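Local structure of DNA-binding protein Sso10a-2 (Sulfolobus solfataricus, 4HW0) at residues D16-C21 against V51-I56; R29-A34 against V39-Y44. The protein binds DNA through a winged-helix domain and probably takes part in compacting and organising the archaeal chromatin as a coiled-coil dimer. All blocks are in the same frame, centred on the assembly; numbering follows the deposited sequence.

Contact 1 (D16-C21 against V51-I56)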
# COMPACT_ATOMS: atom_id res chain seq x y z
N ASP A 16 -1.93 -16.06 8.56
CA ASP A 16 -2.85 -16.63 9.56
C ASP A 16 -2.65 -18.13 9.79
O ASP A 16 -2.75 -18.60 10.88
CB ASP A 16 -4.29 -16.30 9.20
CG ASP A 16 -4.64 -14.82 9.47
OD1 ASP A 16 -4.07 -14.26 10.43
OD2 ASP A 16 -5.45 -14.24 8.72
N ILE A 17 -2.26 -18.85 8.76
CA ILE A 17 -1.80 -20.22 8.99
C ILE A 17 -0.50 -20.32 9.79
O ILE A 17 -0.39 -21.07 10.77
CB ILE A 17 -1.64 -20.96 7.65
CG1 ILE A 17 -2.99 -21.08 6.99
CG2 ILE A 17 -1.04 -22.34 7.85
CD1 ILE A 17 -3.01 -21.50 5.55
N LEU A 18 0.52 -19.65 9.31
CA LEU A 18 1.81 -19.75 9.89
C LEU A 18 1.88 -19.37 11.35
O LEU A 18 2.66 -19.96 12.12
CB LEU A 18 2.80 -18.88 9.13
CG LEU A 18 3.12 -19.45 7.73
CD1 LEU A 18 3.76 -18.38 6.92
CD2 LEU A 18 3.94 -20.72 7.77
N ARG A 19 1.12 -18.36 11.72
CA ARG A 19 1.22 -17.88 13.10
C ARG A 19 0.51 -18.85 13.99
O ARG A 19 0.61 -18.74 15.20
CB ARG A 19 0.68 -16.45 13.20
CG ARG A 19 -0.81 -16.34 13.07
CD ARG A 19 -1.32 -14.89 13.07
NE ARG A 19 -2.78 -14.90 12.91
CZ ARG A 19 -3.61 -15.28 13.89
NH1 ARG A 19 -3.15 -15.66 15.09
NH2 ARG A 19 -4.93 -15.30 13.67
N ASN A 20 -0.20 -19.82 13.42
CA ASN A 20 -0.82 -20.90 14.23
C ASN A 20 -0.08 -22.24 14.18
O ASN A 20 -0.55 -23.24 14.74
CB ASN A 20 -2.26 -21.05 13.77
CG ASN A 20 -3.13 -19.93 14.31
OD1 ASN A 20 -3.39 -19.91 15.50
ND2 ASN A 20 -3.59 -19.02 13.43
N CYS A 21 1.11 -22.25 13.53
CA CYS A 21 1.89 -23.46 13.29
C CYS A 21 3.24 -23.42 13.90
O CYS A 21 4.15 -24.04 13.38
CB CYS A 21 2.15 -23.76 11.80
SG CYS A 21 0.60 -24.13 10.98
N VAL A 51 6.77 -24.28 -0.96
CA VAL A 51 7.77 -23.21 -0.90
C VAL A 51 8.72 -23.33 0.32
O VAL A 51 9.44 -22.43 0.60
CB VAL A 51 7.14 -21.83 -0.92
CG1 VAL A 51 6.30 -21.67 -2.15
CG2 VAL A 51 6.26 -21.58 0.35
N GLY A 52 8.61 -24.41 1.10
CA GLY A 52 9.56 -24.69 2.17
C GLY A 52 9.27 -23.95 3.48
O GLY A 52 10.14 -23.87 4.35
N ALA A 53 8.06 -23.47 3.64
CA ALA A 53 7.64 -22.74 4.88
C ALA A 53 7.17 -23.69 5.97
O ALA A 53 7.29 -23.40 7.15
CB ALA A 53 6.58 -21.73 4.56
N LEU A 54 6.66 -24.84 5.55
CA LEU A 54 6.24 -25.92 6.44
C LEU A 54 6.84 -27.26 5.97
O LEU A 54 6.93 -27.50 4.80
CB LEU A 54 4.70 -26.06 6.42
CG LEU A 54 3.85 -24.91 6.90
CD1 LEU A 54 2.38 -25.21 6.72
CD2 LEU A 54 4.21 -24.61 8.38
N ASN A 55 7.21 -28.11 6.92
CA ASN A 55 7.43 -29.55 6.69
C ASN A 55 6.18 -30.34 7.09
O ASN A 55 5.45 -29.93 7.99
CB ASN A 55 8.58 -30.08 7.51
CG ASN A 55 9.92 -29.51 7.08
OD1 ASN A 55 10.13 -29.22 5.90
ND2 ASN A 55 10.77 -29.25 8.04
N ILE A 56 5.93 -31.44 6.40
CA ILE A 56 4.77 -32.25 6.68
C ILE A 56 5.20 -33.64 7.13
O ILE A 56 6.13 -34.22 6.57
CB ILE A 56 3.84 -32.29 5.45
CG1 ILE A 56 2.53 -32.99 5.81
CG2 ILE A 56 4.53 -32.89 4.24
CD1 ILE A 56 1.55 -33.03 4.64
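Leu18, in the last turn of helix 10-18, and Leu54, at the start of strand 54-59, meet methyl to methyl: CD2 of Leu18 lies 3.9 Å from CD2 of Leu54, the two side chains running at a slant to one another. The same Leu54 CD2 also touches CB of Cys21, 4.1 Å away, so one branch of this leucine touches the first and the last residue of the turn Leu18 to Cys21. Leu54 leaves the strand toward segment 16-21, and with CG opposite the carbonyl carbon (chi1 -63°) its CD2 is carried to both partners. Ala53 adds a second apolar contact to Leu18, its CB 4.3 Å from Leu18 CD2; a single methyl suits this buried position, where Ala53 also touches Leu74 of the long helix 69-98. These apolar contacts lie in the core of the winged-helix domain, where the first helix packs against the base of the wing hairpin, strands 54-59 and 62-67. Leu45 and Leu48 of helix 38-50 cover Leu54 as well.

The covalent element is the disulfide from Cys21 to Cys25, which ties the turn to the short strand 24-25.

Polar bonds hold each segment in shape. Leu18 to Cys21 form a type I turn, closed by Cys21 N to Leu18 O (3.1 Å). Exposed Arg19 makes a nearly straight salt bridge of 2.9 Å from NE to the anti lone pair of Asp16 OD1, while Asn20 ND2 donates to Asp16 O at 2.7 Å, with the oxygen near its amide plane; ND2 of Asn20 also lies over the centre of one guanidinium face of Arg19. In the other segment Gly52, at positive phi, is the C' residue of the Schellman motif that ends helix 38-50 and turns the chain into the strand.

Contact 2 (R29-A34 against V39-Y44)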
# COMPACT_ATOMS: atom_id res chain seq x y z
N ARG A 29 -6.00 -27.05 14.12
CA ARG A 29 -5.38 -25.81 14.48
C ARG A 29 -5.33 -24.88 13.30
O ARG A 29 -5.53 -23.67 13.45
CB ARG A 29 -3.99 -26.15 14.95
CG ARG A 29 -3.54 -25.47 16.17
CD ARG A 29 -2.39 -26.13 16.87
NE ARG A 29 -1.31 -25.14 16.85
CZ ARG A 29 -0.34 -25.03 17.76
NH1 ARG A 29 -0.29 -25.89 18.78
NH2 ARG A 29 0.61 -24.07 17.62
N VAL A 30 -5.06 -25.43 12.09
CA VAL A 30 -5.04 -24.60 10.92
C VAL A 30 -6.42 -24.07 10.55
O VAL A 30 -6.56 -22.88 10.32
CB VAL A 30 -4.43 -25.34 9.71
CG1 VAL A 30 -4.64 -24.50 8.47
CG2 VAL A 30 -2.99 -25.62 10.00
N ILE A 31 -7.44 -24.90 10.49
CA ILE A 31 -8.79 -24.46 10.10
C ILE A 31 -9.34 -23.41 11.09
O ILE A 31 -9.82 -22.34 10.69
CB ILE A 31 -9.76 -25.68 10.03
CG1 ILE A 31 -9.51 -26.47 8.74
CG2 ILE A 31 -11.21 -25.28 10.10
CD1 ILE A 31 -10.16 -27.84 8.75
N TYR A 32 -9.25 -23.71 12.38
CA TYR A 32 -9.83 -22.87 13.36
C TYR A 32 -8.95 -21.69 13.64
O TYR A 32 -9.47 -20.58 13.81
CB TYR A 32 -10.27 -23.68 14.60
CG TYR A 32 -11.38 -24.59 14.22
CD1 TYR A 32 -12.68 -24.12 14.13
CD2 TYR A 32 -11.15 -25.92 13.91
CE1 TYR A 32 -13.73 -24.96 13.80
CE2 TYR A 32 -12.17 -26.77 13.56
CZ TYR A 32 -13.44 -26.29 13.46
OH TYR A 32 -14.52 -27.10 13.15
N GLY A 33 -7.62 -21.90 13.66
CA GLY A 33 -6.74 -20.78 13.93
C GLY A 33 -6.69 -19.75 12.82
O GLY A 33 -6.69 -18.52 13.05
N ALA A 34 -6.67 -20.23 11.58
CA ALA A 34 -6.69 -19.31 10.49
C ALA A 34 -8.07 -18.92 9.99
O ALA A 34 -8.19 -17.97 9.19
CB ALA A 34 -5.79 -19.79 9.36
N VAL A 39 -11.08 -27.03 2.45
CA VAL A 39 -10.68 -26.93 1.05
C VAL A 39 -9.63 -25.86 0.88
O VAL A 39 -8.55 -26.11 0.29
CB VAL A 39 -11.93 -26.66 0.16
CG1 VAL A 39 -11.53 -26.50 -1.30
CG2 VAL A 39 -12.92 -27.80 0.32
N VAL A 40 -9.88 -24.69 1.45
CA VAL A 40 -8.87 -23.61 1.43
C VAL A 40 -7.62 -24.03 2.17
O VAL A 40 -6.53 -23.79 1.73
CB VAL A 40 -9.46 -22.32 2.02
CG1 VAL A 40 -8.43 -21.22 2.11
CG2 VAL A 40 -10.68 -21.85 1.22
N ALA A 41 -7.78 -24.65 3.35
CA ALA A 41 -6.63 -25.04 4.14
C ALA A 41 -5.76 -26.00 3.36
O ALA A 41 -4.54 -25.85 3.30
CB ALA A 41 -7.05 -25.69 5.44
N GLN A 42 -6.38 -26.99 2.71
CA GLN A 42 -5.61 -27.99 1.94
C GLN A 42 -4.76 -27.32 0.85
O GLN A 42 -3.54 -27.64 0.64
CB GLN A 42 -6.61 -28.97 1.30
CG GLN A 42 -6.19 -30.36 1.32
CD GLN A 42 -5.84 -30.73 2.72
OE1 GLN A 42 -4.82 -31.37 2.97
NE2 GLN A 42 -6.66 -30.28 3.67
N LYS A 43 -5.38 -26.39 0.13
CA LYS A 43 -4.64 -25.70 -0.93
C LYS A 43 -3.41 -24.91 -0.39
O LYS A 43 -2.27 -24.98 -0.92
CB LYS A 43 -5.58 -24.74 -1.62
CG LYS A 43 -4.86 -23.95 -2.69
CD LYS A 43 -5.63 -22.77 -3.19
CE LYS A 43 -4.92 -22.13 -4.38
NZ LYS A 43 -5.86 -21.21 -5.07
N TYR A 44 -3.65 -24.07 0.61
CA TYR A 44 -2.57 -23.27 1.18
C TYR A 44 -1.52 -24.05 1.90
O TYR A 44 -0.33 -23.72 1.79
CB TYR A 44 -3.13 -22.24 2.17
CG TYR A 44 -3.73 -21.09 1.43
CD1 TYR A 44 -5.01 -21.15 0.89
CD2 TYR A 44 -3.00 -19.94 1.28
CE1 TYR A 44 -5.55 -20.09 0.22
CE2 TYR A 44 -3.53 -18.86 0.63
CZ TYR A 44 -4.80 -18.94 0.11
OH TYR A 44 -5.28 -17.85 -0.57
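Ala41 points its CB from helix 38-50 into the notch between two neighbouring residues of helix 27-34, Val30 and Ile31. The alanine methyl lies 4.1 Å from CG1 of Val30 and 4.2 Å from CG1 of Ile31, and these two contacts carry the whole meeting of the segments. Such a short side chain suits the spot because the helices come close here: CA of Ile31 and CA of Ala41 are 6.4 Å apart.

The two branched residues reach the methyl differently. Val30 heads directly for the other helix, and with CG1 anti to its backbone N (chi1 171°) that branch is turned onto Ala41, while the side chain is buried and also touches Leu45 and Cys21. Ile31 leaves its backbone beside the contact rather than into it, and the longer CG1 arm, set opposite its carbonyl carbon (chi1 -76°), swings back to the alanine. Its other branch, CG2, lies 3.8 Å above one face of the Tyr32 ring, offset toward the rim. Beta-branched residues serve well here, since each offers one branch to the partner helix and keeps another for its own surroundings.

Further partners close round the alanine: Ile27 touches it from the same helix as Val30, and Ile36 does so from the connection between the helices. Farther along helix 38-50, Tyr44 looks to a different neighbour, packing on Ile13, Met14 and Ile17 of helix 10-18, its hydroxyl hydrogen-bonded to OG1 of Thr10.

Helices 27-34 and 38-50, joined by a short connection and packed through Ala41, are consistent with the helix-turn-helix of a winged-helix domain; by analogy with that family, helix 38-50 would be the recognition helix that enters the DNA major groove.

From the N terminus, helix 10-18 and its closing turn come first, then the short strand 24-25 and helix 27-34. Contact 2 closes a small loop, joining that helix to the next, 38-50, across the few residues between them. Only after helix 38-50 does the chain reach strand 54-59, where contact 1 closes a larger loop back to residues 16-21; contact 2 thus falls within its span, and the two do not cross. Their centres are about 10 Å apart, and Asp16 packing on Ala34 and Asn20 O with Arg29 NE connect them directly. Together they tie helix 10-18 to strand 54-59 of the wing and helix 27-34 to helix 38-50, with helix 69-98 following the hairpin.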